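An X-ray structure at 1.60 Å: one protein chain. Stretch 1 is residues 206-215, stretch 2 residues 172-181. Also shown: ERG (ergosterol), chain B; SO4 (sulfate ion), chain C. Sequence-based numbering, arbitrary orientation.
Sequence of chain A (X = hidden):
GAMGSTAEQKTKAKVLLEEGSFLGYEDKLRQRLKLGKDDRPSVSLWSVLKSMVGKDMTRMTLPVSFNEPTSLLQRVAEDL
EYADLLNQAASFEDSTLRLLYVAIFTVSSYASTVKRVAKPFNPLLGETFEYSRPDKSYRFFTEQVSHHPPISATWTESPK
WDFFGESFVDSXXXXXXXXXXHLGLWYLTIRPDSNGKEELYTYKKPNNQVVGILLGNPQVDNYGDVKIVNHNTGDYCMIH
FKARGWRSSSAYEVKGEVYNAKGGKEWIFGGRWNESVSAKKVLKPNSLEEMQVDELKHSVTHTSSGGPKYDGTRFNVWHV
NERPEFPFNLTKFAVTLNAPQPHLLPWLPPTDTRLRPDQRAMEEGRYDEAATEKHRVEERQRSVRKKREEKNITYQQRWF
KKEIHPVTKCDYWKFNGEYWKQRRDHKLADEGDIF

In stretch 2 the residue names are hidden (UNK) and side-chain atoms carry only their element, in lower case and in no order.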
ATOM      1  N   PRO A 206      -4.602   8.153   5.563  1.00 13.53           N
ATOM      2  CA  PRO A 206      -4.396   9.593   5.766  1.00 13.59           C
ATOM      3  C   PRO A 206      -3.983  10.282   4.472  1.00 13.65           C
ATOM      4  O   PRO A 206      -3.607   9.655   3.481  1.00 14.03           O
ATOM      5  CB  PRO A 206      -3.274   9.635   6.807  1.00 14.00           C
ATOM      6  CG  PRO A 206      -2.481   8.373   6.519  1.00 13.95           C
ATOM      7  CD  PRO A 206      -3.539   7.348   6.190  1.00 13.05           C
ATOM      8  N   ASN A 207      -4.067  11.609   4.489  1.00 12.71           N
ATOM      9  CA  ASN A 207      -3.560  12.412   3.389  1.00 12.23           C
ATOM     10  C   ASN A 207      -2.034  12.489   3.420  1.00 12.23           C
ATOM     11  O   ASN A 207      -1.396  12.287   4.454  1.00 12.19           O
ATOM     12  CB  ASN A 207      -4.123  13.829   3.458  1.00 12.87           C
ATOM     13  CG  ASN A 207      -5.607  13.837   3.632  1.00 19.06           C
ATOM     14  OD1 ASN A 207      -6.321  13.147   2.914  1.00 15.71           O
ATOM     15  ND2 ASN A 207      -6.088  14.595   4.620  1.00 24.72           N
ATOM     16  N   ASN A 208      -1.446  12.798   2.266  1.00 11.80           N
ATOM     17  CA  ASN A 208      -0.030  13.133   2.206  1.00 12.30           C
ATOM     18  C   ASN A 208       0.131  14.468   1.501  1.00 13.30           C
ATOM     19  O   ASN A 208      -0.733  14.900   0.738  1.00 13.10           O
ATOM     20  CB  ASN A 208       0.813  12.070   1.463  1.00 12.27           C
ATOM     21  CG  ASN A 208       0.039  10.812   1.171  1.00 12.58           C
ATOM     22  OD1 ASN A 208      -0.489  10.649   0.072  1.00 12.58           O
ATOM     23  ND2 ASN A 208      -0.031   9.909   2.157  1.00 11.89           N
ATOM     24  N   GLN A 209       1.254  15.127   1.753  1.00 13.11           N
ATOM     25  CA  GLN A 209       1.547  16.336   1.006  1.00 14.25           C
ATOM     26  C   GLN A 209       3.049  16.478   0.871  1.00 15.60           C
ATOM     27  O   GLN A 209       3.814  15.983   1.703  1.00 15.24           O
ATOM     28  CB  GLN A 209       0.949  17.579   1.678  1.00 15.64           C
ATOM     29  CG  GLN A 209       1.467  17.795   3.084  1.00 17.44           C
ATOM     30  CD  GLN A 209       0.880  19.024   3.760  1.00 22.03           C
ATOM     31  OE1 GLN A 209       0.262  19.868   3.117  1.00 23.51           O
ATOM     32  NE2 GLN A 209       1.075  19.120   5.070  1.00 22.05           N
ATOM     33  N   VAL A 210       3.467  17.156  -0.190  1.00 12.69           N
ATOM     34  CA  VAL A 210       4.853  17.589  -0.323  1.00 13.38           C
ATOM     35  C   VAL A 210       4.888  19.055   0.073  1.00 16.09           C
ATOM     36  O   VAL A 210       4.191  19.876  -0.531  1.00 15.66           O
ATOM     37  CB  VAL A 210       5.389  17.380  -1.748  1.00 14.45           C
ATOM     38  CG1 VAL A 210       6.802  17.919  -1.856  1.00 14.50           C
ATOM     39  CG2 VAL A 210       5.375  15.887  -2.111  1.00 13.26           C
ATOM     40  N   VAL A 211       5.645  19.365   1.126  1.00 15.18           N
ATOM     41  CA  VAL A 211       5.840  20.742   1.576  1.00 15.19           C
ATOM     42  C   VAL A 211       7.324  21.086   1.492  1.00 16.83           C
ATOM     43  O   VAL A 211       8.139  20.270   1.057  1.00 17.09           O
ATOM     44  CB  VAL A 211       5.294  20.952   3.002  1.00 19.76           C
ATOM     45  CG1 VAL A 211       3.787  20.750   3.030  1.00 22.05           C
ATOM     46  CG2 VAL A 211       5.962  20.015   3.985  1.00 22.19           C
ATOM     47  N   GLY A 212       7.686  22.306   1.895  1.00 18.91           N
ATOM     48  CA  GLY A 212       9.061  22.739   1.741  1.00 18.33           C
ATOM     49  C   GLY A 212       9.471  23.058   0.322  1.00 18.35           C
ATOM     50  O   GLY A 212      10.665  23.196   0.052  1.00 18.60           O
ATOM     51  N   ILE A 213       8.513  23.162  -0.600  1.00 16.97           N
ATOM     52  CA  ILE A 213       8.842  23.344  -2.010  1.00 17.41           C
ATOM     53  C   ILE A 213       9.400  24.742  -2.248  1.00 18.22           C
ATOM     54  O   ILE A 213      10.437  24.916  -2.903  1.00 17.88           O
ATOM     55  CB  ILE A 213       7.597  23.065  -2.874  1.00 14.56           C
ATOM     56  CG1 ILE A 213       7.071  21.651  -2.579  1.00 15.28           C
ATOM     57  CG2 ILE A 213       7.903  23.256  -4.354  1.00 16.48           C
ATOM     58  CD1 ILE A 213       5.776  21.302  -3.309  1.00 15.47           C
ATOM     59  N   LEU A 214       8.723  25.761  -1.711  1.00 22.64           N
ATOM     60  CA  LEU A 214       9.209  27.131  -1.845  1.00 24.63           C
ATOM     61  C   LEU A 214      10.512  27.333  -1.087  1.00 26.17           C
ATOM     62  O   LEU A 214      11.381  28.091  -1.536  1.00 26.89           O
ATOM     63  CB  LEU A 214       8.153  28.111  -1.342  1.00 27.41           C
ATOM     64  CG  LEU A 214       6.784  27.975  -1.998  1.00 29.01           C
ATOM     65  CD1 LEU A 214       5.821  29.013  -1.432  1.00 29.15           C
ATOM     66  CD2 LEU A 214       6.922  28.087  -3.510  1.00 28.42           C
ATOM     67  N   LEU A 215      10.656  26.682   0.072  1.00 26.05           N
ATOM     68  CA  LEU A 215      11.879  26.747   0.865  1.00 25.21           C
ATOM     69  C   LEU A 215      13.067  26.072   0.193  1.00 24.83           C
ATOM     70  O   LEU A 215      14.199  26.273   0.641  1.00 28.52           O
ATOM     71  CB  LEU A 215      11.643  26.110   2.238  1.00 26.32           C
ATOM     72  CG  LEU A 215      10.737  26.884   3.188  1.00 33.94           C
ATOM     73  CD1 LEU A 215      10.513  26.097   4.472  1.00 33.34           C
ATOM     74  CD2 LEU A 215      11.353  28.238   3.485  1.00 35.66           C
ATOM     75  N   UNK A 172      -3.269  17.374  -6.159  1.00 15.24           N
ATOM     76  CA  UNK A 172      -3.399  18.763  -6.585  1.00 18.86           C
ATOM     77  C   UNK A 172      -2.210  19.570  -6.092  1.00 16.92           C
ATOM     78  O   UNK A 172      -1.930  19.584  -4.888  1.00 17.72           O
ATOM     79  c   UNK A 172      -5.023  21.070  -7.847  1.00 28.79           C
ATOM     80  c   UNK A 172      -4.698  19.366  -6.047  1.00 22.70           C
ATOM     81  c   UNK A 172      -6.174  22.030  -8.126  1.00 36.46           C
ATOM     82  n   UNK A 172      -7.467  21.507  -7.591  1.00 40.36           N
ATOM     83  c   UNK A 172      -4.871  20.845  -6.363  1.00 26.89           C
ATOM     84  N   UNK A 173      -1.532  20.257  -7.010  1.00 16.79           N
ATOM     85  CA  UNK A 173      -0.501  21.222  -6.649  1.00 17.35           C
ATOM     86  C   UNK A 173      -1.137  22.607  -6.661  1.00 19.11           C
ATOM     87  O   UNK A 173      -1.586  23.064  -7.713  1.00 21.89           O
ATOM     88  c   UNK A 173       3.576  24.238  -6.813  1.00 17.65           C
ATOM     89  c   UNK A 173       1.708  22.240  -7.339  1.00 18.47           C
ATOM     90  c   UNK A 173       1.995  23.208  -8.292  1.00 19.38           C
ATOM     91  c   UNK A 173       2.929  24.200  -8.029  1.00 17.98           C
ATOM     92  c   UNK A 173       3.300  23.286  -5.851  1.00 19.44           C
ATOM     93  c   UNK A 173       2.356  22.290  -6.120  1.00 15.88           C
ATOM     94  c   UNK A 173       0.688  21.172  -7.607  1.00 18.52           C
ATOM     95  N   UNK A 174      -1.181  23.262  -5.499  1.00 19.02           N
ATOM     96  CA  UNK A 174      -1.889  24.535  -5.365  1.00 20.29           C
ATOM     97  C   UNK A 174      -0.976  25.755  -5.473  1.00 25.73           C
ATOM     98  O   UNK A 174      -1.401  26.869  -5.139  1.00 20.85           O
ATOM     99  c   UNK A 174      -2.676  24.577  -4.045  1.00 24.13           C
ATOM    100  n   UNK A 174      -2.428  24.679  -1.634  1.00 32.81           N
ATOM    101  c   UNK A 174      -1.791  24.640  -2.802  1.00 26.35           C
ATOM    102  o   UNK A 174      -0.570  24.682  -2.883  1.00 23.16           O
ATOM    103  N   UNK A 175       0.251  25.586  -5.953  1.00 21.15           N
ATOM    104  CA  UNK A 175       1.205  26.669  -6.015  1.00 19.67           C
ATOM    105  C   UNK A 175       2.097  26.788  -4.801  1.00 19.05           C
ATOM    106  O   UNK A 175       3.127  27.468  -4.866  1.00 21.07           O
ATOM    107  N   UNK A 176       1.731  26.150  -3.692  1.00 21.07           N
ATOM    108  CA  UNK A 176       2.595  26.073  -2.524  1.00 23.42           C
ATOM    109  C   UNK A 176       2.921  24.634  -2.150  1.00 22.58           C
ATOM    110  O   UNK A 176       4.102  24.280  -2.078  1.00 22.60           O
ATOM    111  c   UNK A 176       2.754  26.610  -0.061  1.00 29.04           C
ATOM    112  n   UNK A 176       2.712  29.593   3.021  1.00 39.31           N
ATOM    113  n   UNK A 176       4.178  28.239   4.160  1.00 45.24           N
ATOM    114  c   UNK A 176       2.583  27.772   0.889  1.00 31.63           C
ATOM    115  c   UNK A 176       3.424  28.476   3.093  1.00 41.92           C
ATOM    116  n   UNK A 176       3.383  27.598   2.096  1.00 38.46           N
ATOM    117  c   UNK A 176       1.963  26.802  -1.336  1.00 27.92           C
ATOM    118  N   UNK A 177       1.912  23.796  -1.905  1.00 23.44           N
ATOM    119  CA  UNK A 177       2.113  22.406  -1.513  1.00 21.83           C
ATOM    120  C   UNK A 177       1.462  21.475  -2.530  1.00 18.81           C
ATOM    121  O   UNK A 177       0.596  21.873  -3.310  1.00 18.10           O
ATOM    122  c   UNK A 177       1.539  22.134  -0.117  1.00 24.16           C
ATOM    123  o   UNK A 177       0.128  22.257  -0.133  1.00 27.55           O
ATOM    124  N   UNK A 178       1.915  20.225  -2.537  1.00 16.01           N
ATOM    125  CA  UNK A 178       1.340  19.185  -3.385  1.00 12.95           C
ATOM    126  C   UNK A 178       0.580  18.235  -2.469  1.00 14.18           C
ATOM    127  O   UNK A 178       1.183  17.611  -1.593  1.00 15.67           O
ATOM    128  c   UNK A 178       2.431  18.452  -4.164  1.00 13.75           C
ATOM    129  c   UNK A 178       0.750  17.540  -5.828  1.00 14.20           C
ATOM    130  c   UNK A 178       2.026  18.026  -5.561  1.00 13.55           C
ATOM    131  c   UNK A 178       0.412  17.135  -7.114  1.00 14.80           C
ATOM    132  c   UNK A 178       2.936  18.094  -6.597  1.00 12.85           C
ATOM    133  c   UNK A 178       2.609  17.688  -7.871  1.00 15.16           C
ATOM    134  c   UNK A 178       1.334  17.217  -8.137  1.00 15.34           C
ATOM    135  N   UNK A 179      -0.738  18.163  -2.644  1.00 13.80           N
ATOM    136  CA  UNK A 179      -1.627  17.462  -1.730  1.00 12.69           C
ATOM    137  C   UNK A 179      -2.141  16.181  -2.369  1.00 14.65           C
ATOM    138  O   UNK A 179      -2.444  16.158  -3.565  1.00 13.84           O
ATOM    139  c   UNK A 179      -3.583  17.812  -0.136  1.00 21.13           C
ATOM    140  o   UNK A 179      -4.826  17.673  -0.219  1.00 27.37           O
ATOM    141  o   UNK A 179      -2.946  17.524   0.893  1.00 24.06           O
ATOM    142  c   UNK A 179      -2.826  18.342  -1.346  1.00 15.88           C
ATOM    143  N   UNK A 180      -2.261  15.128  -1.558  1.00 12.85           N
ATOM    144  CA  UNK A 180      -2.711  13.812  -2.008  1.00 12.05           C
ATOM    145  C   UNK A 180      -3.768  13.288  -1.053  1.00 11.94           C
ATOM    146  O   UNK A 180      -3.513  13.149   0.150  1.00 13.79           O
ATOM    147  c   UNK A 180       1.427  14.297  -4.814  1.00 12.77           C
ATOM    148  c   UNK A 180      -1.530  12.836  -2.099  1.00 11.29           C
ATOM    149  c   UNK A 180       0.520  14.190  -2.583  1.00 11.59           C
ATOM    150  c   UNK A 180       1.473  14.679  -3.477  1.00 12.69           C
ATOM    151  c   UNK A 180       0.436  13.439  -5.250  1.00 13.65           C
ATOM    152  c   UNK A 180      -0.470  13.317  -3.025  1.00 10.61           C
ATOM    153  c   UNK A 180      -0.504  12.964  -4.361  1.00 13.03           C
ATOM    154  N   UNK A 181      -4.948  13.001  -1.585  1.00 12.30           N
ATOM    155  CA  UNK A 181      -6.025  12.415  -0.800  1.00 13.65           C
ATOM    156  C   UNK A 181      -6.317  11.017  -1.321  1.00 11.57           C
ATOM    157  O   UNK A 181      -6.262  10.772  -2.534  1.00 13.74           O
ATOM    158  n   UNK A 181      -7.134  17.514   0.779  1.00 33.17           N
ATOM    159  c   UNK A 181      -7.285  13.292  -0.844  1.00 15.79           C
ATOM    160  c   UNK A 181      -7.046  14.678  -0.250  1.00 20.73           C
ATOM    161  c   UNK A 181      -8.194  16.501   1.048  1.00 32.31           C
ATOM    162  c   UNK A 181      -8.334  15.461  -0.064  1.00 29.32           C
TER
HETATM  163  C1  ERG B1301       1.030   6.668   0.466  1.00  9.20           C
HETATM  164  C2  ERG B1301       0.701   5.279   1.008  1.00  9.76           C
HETATM  165  C3  ERG B1301      -0.477   4.758   0.229  1.00 10.84           C
HETATM  166  C4  ERG B1301      -0.136   4.677  -1.260  1.00 11.30           C
HETATM  167  C5  ERG B1301       0.381   5.913  -1.773  1.00 10.61           C
HETATM  168  C6  ERG B1301       0.122   6.251  -3.094  1.00 10.14           C
HETATM  169  C7  ERG B1301       0.643   7.406  -3.701  1.00 11.51           C
HETATM  170  C8  ERG B1301       1.472   8.276  -2.986  1.00  9.91           C
HETATM  171  C9  ERG B1301       1.584   8.086  -1.577  1.00 10.00           C
HETATM  172  C10 ERG B1301       1.344   6.652  -1.037  1.00 10.36           C
HETATM  173  C11 ERG B1301       2.868   8.758  -0.930  1.00 11.85           C
HETATM  174  C12 ERG B1301       3.215  10.116  -1.550  1.00 11.14           C
HETATM  175  C13 ERG B1301       3.327   9.932  -3.077  1.00 10.89           C
HETATM  176  C14 ERG B1301       1.905   9.541  -3.542  1.00  9.71           C
HETATM  177  C15 ERG B1301       2.031   9.644  -5.048  1.00 11.42           C
HETATM  178  C16 ERG B1301       2.953  10.877  -5.269  1.00 10.00           C
HETATM  179  C17 ERG B1301       3.467  11.247  -3.851  1.00 10.55           C
HETATM  180  C18 ERG B1301       4.420   8.918  -3.483  1.00 10.93           C
HETATM  181  C19 ERG B1301       2.653   5.852  -1.282  1.00 10.28           C
HETATM  182  C20 ERG B1301       4.871  11.884  -3.971  1.00 11.72           C
HETATM  183  C21 ERG B1301       5.525  12.219  -2.636  1.00 13.03           C
HETATM  184  C22 ERG B1301       4.679  13.169  -4.765  1.00 12.25           C
HETATM  185  C23 ERG B1301       5.268  13.311  -6.133  1.00 13.49           C
HETATM  186  C24 ERG B1301       5.032  14.598  -6.924  1.00 12.13           C
HETATM  187  C25 ERG B1301       6.344  14.987  -7.619  1.00 13.74           C
HETATM  188  C26 ERG B1301       7.404  15.246  -6.541  1.00 15.98           C
HETATM  189  C27 ERG B1301       6.208  16.271  -8.454  1.00 16.98           C
HETATM  190  C28 ERG B1301       3.938  14.298  -7.929  1.00 11.57           C
HETATM  191  O1  ERG B1301      -0.882   3.434   0.732  1.00 12.53           O
HETATM  192  S   SO4 C1302       7.012  26.003   2.085  1.00 33.04           S
HETATM  193  O1  SO4 C1302       8.255  25.755   1.368  1.00 25.12           O
HETATM  194  O2  SO4 C1302       6.770  24.918   3.051  1.00 30.67           O
HETATM  195  O3  SO4 C1302       7.114  27.283   2.790  1.00 36.79           O
HETATM  196  O4  SO4 C1302       5.915  26.106   1.126  1.00 31.95           O
HETATM  197  O   HOH W   1       5.709  23.598  -0.128  1.00 21.91           O

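Position 172 carries four carbons in a row ending in a nitrogen: a lysine. Lys-172 lies out of reach of stretch 1, and its long chain suits an exposed strand position. Position 173 has one carbon and then a six-carbon ring, a phenylalanine; buried Phe-173 meets Ile-213, CE1 to CD1 4.1 Å, an apolar contact.

Position 174 shows two carbons, the second bearing one oxygen and one nitrogen: an asparagine. Asn-174 suits the turn because its OD1 accepts hydrogen bonds from the backbone N of residue 176 and of residue 177, both 2.8 Å. Position 175 has no side-chain atoms and is glycine. At phi 92° and psi -16°, a CB on Gly-175 would jam against the carbonyl oxygen of Asn-174.

Position 176 has three carbons, a nitrogen, then a carbon carrying two more nitrogens, hence arginine. The aliphatic part of Arg-176 lies along Leu-214 (Arg-176 CG to Leu-214 CD1 4.1 Å), while Arg-176 NE gives a weak hydrogen bond to sulfate O4 (3.1 Å). Position 177 holds one carbon and one oxygen, a serine; Ser-177 is small enough to sit beside Val-211, CB to CG1 4.1 Å.

Position 178 again has one carbon and a six-carbon ring. Its CB is 4.0 Å from CB of Val-210, and the ring leads away from stretch 1 to ergosterol: Phe-178, whose CE2 lies 3.6 Å from sterol C28. Position 179 has two carbons, the second with two oxygens, near Gln-209 on the other face of the sheet. The two oxygens on the second carbon, with no nitrogen among them, make this Asp-179 and not an amide, and its carboxylate can pair with position 181.

Position 180, one carbon and a six-carbon ring, is Phe-180. Ergosterol C17 lies over one ring face, Gln-209 CA lies at the edge, and CE1 is 4.3 Å from CG2 of Val-210. Position 181 has four carbons ending in nitrogen: Lys-181, whose NZ forms a salt bridge with Asp-179 OD2 (2.5 Å) and whose CG lies 3.6 Å from Asn-207 OD1.

The two strands run antiparallel. Asn-208 and Phe-180 exchange two hydrogen bonds (Asn-208 N to Phe-180 O 3.0 Å, Phe-180 N to Asn-208 O 2.8 Å), as do Val-210 and Phe-178 (Val-210 N to Phe-178 O 2.7 Å, Phe-178 N to Val-210 O 3.1 Å). Their side chains share the face that meets ergosterol; Gln-209 and Asp-179 share the other. Beyond the strands, one water accepts from Ile-213 N (2.9 Å) and donates to Arg-176 O (2.6 Å), bridging the stretches.

Stretch 2, residues 172-181: KFNGRSFDFK
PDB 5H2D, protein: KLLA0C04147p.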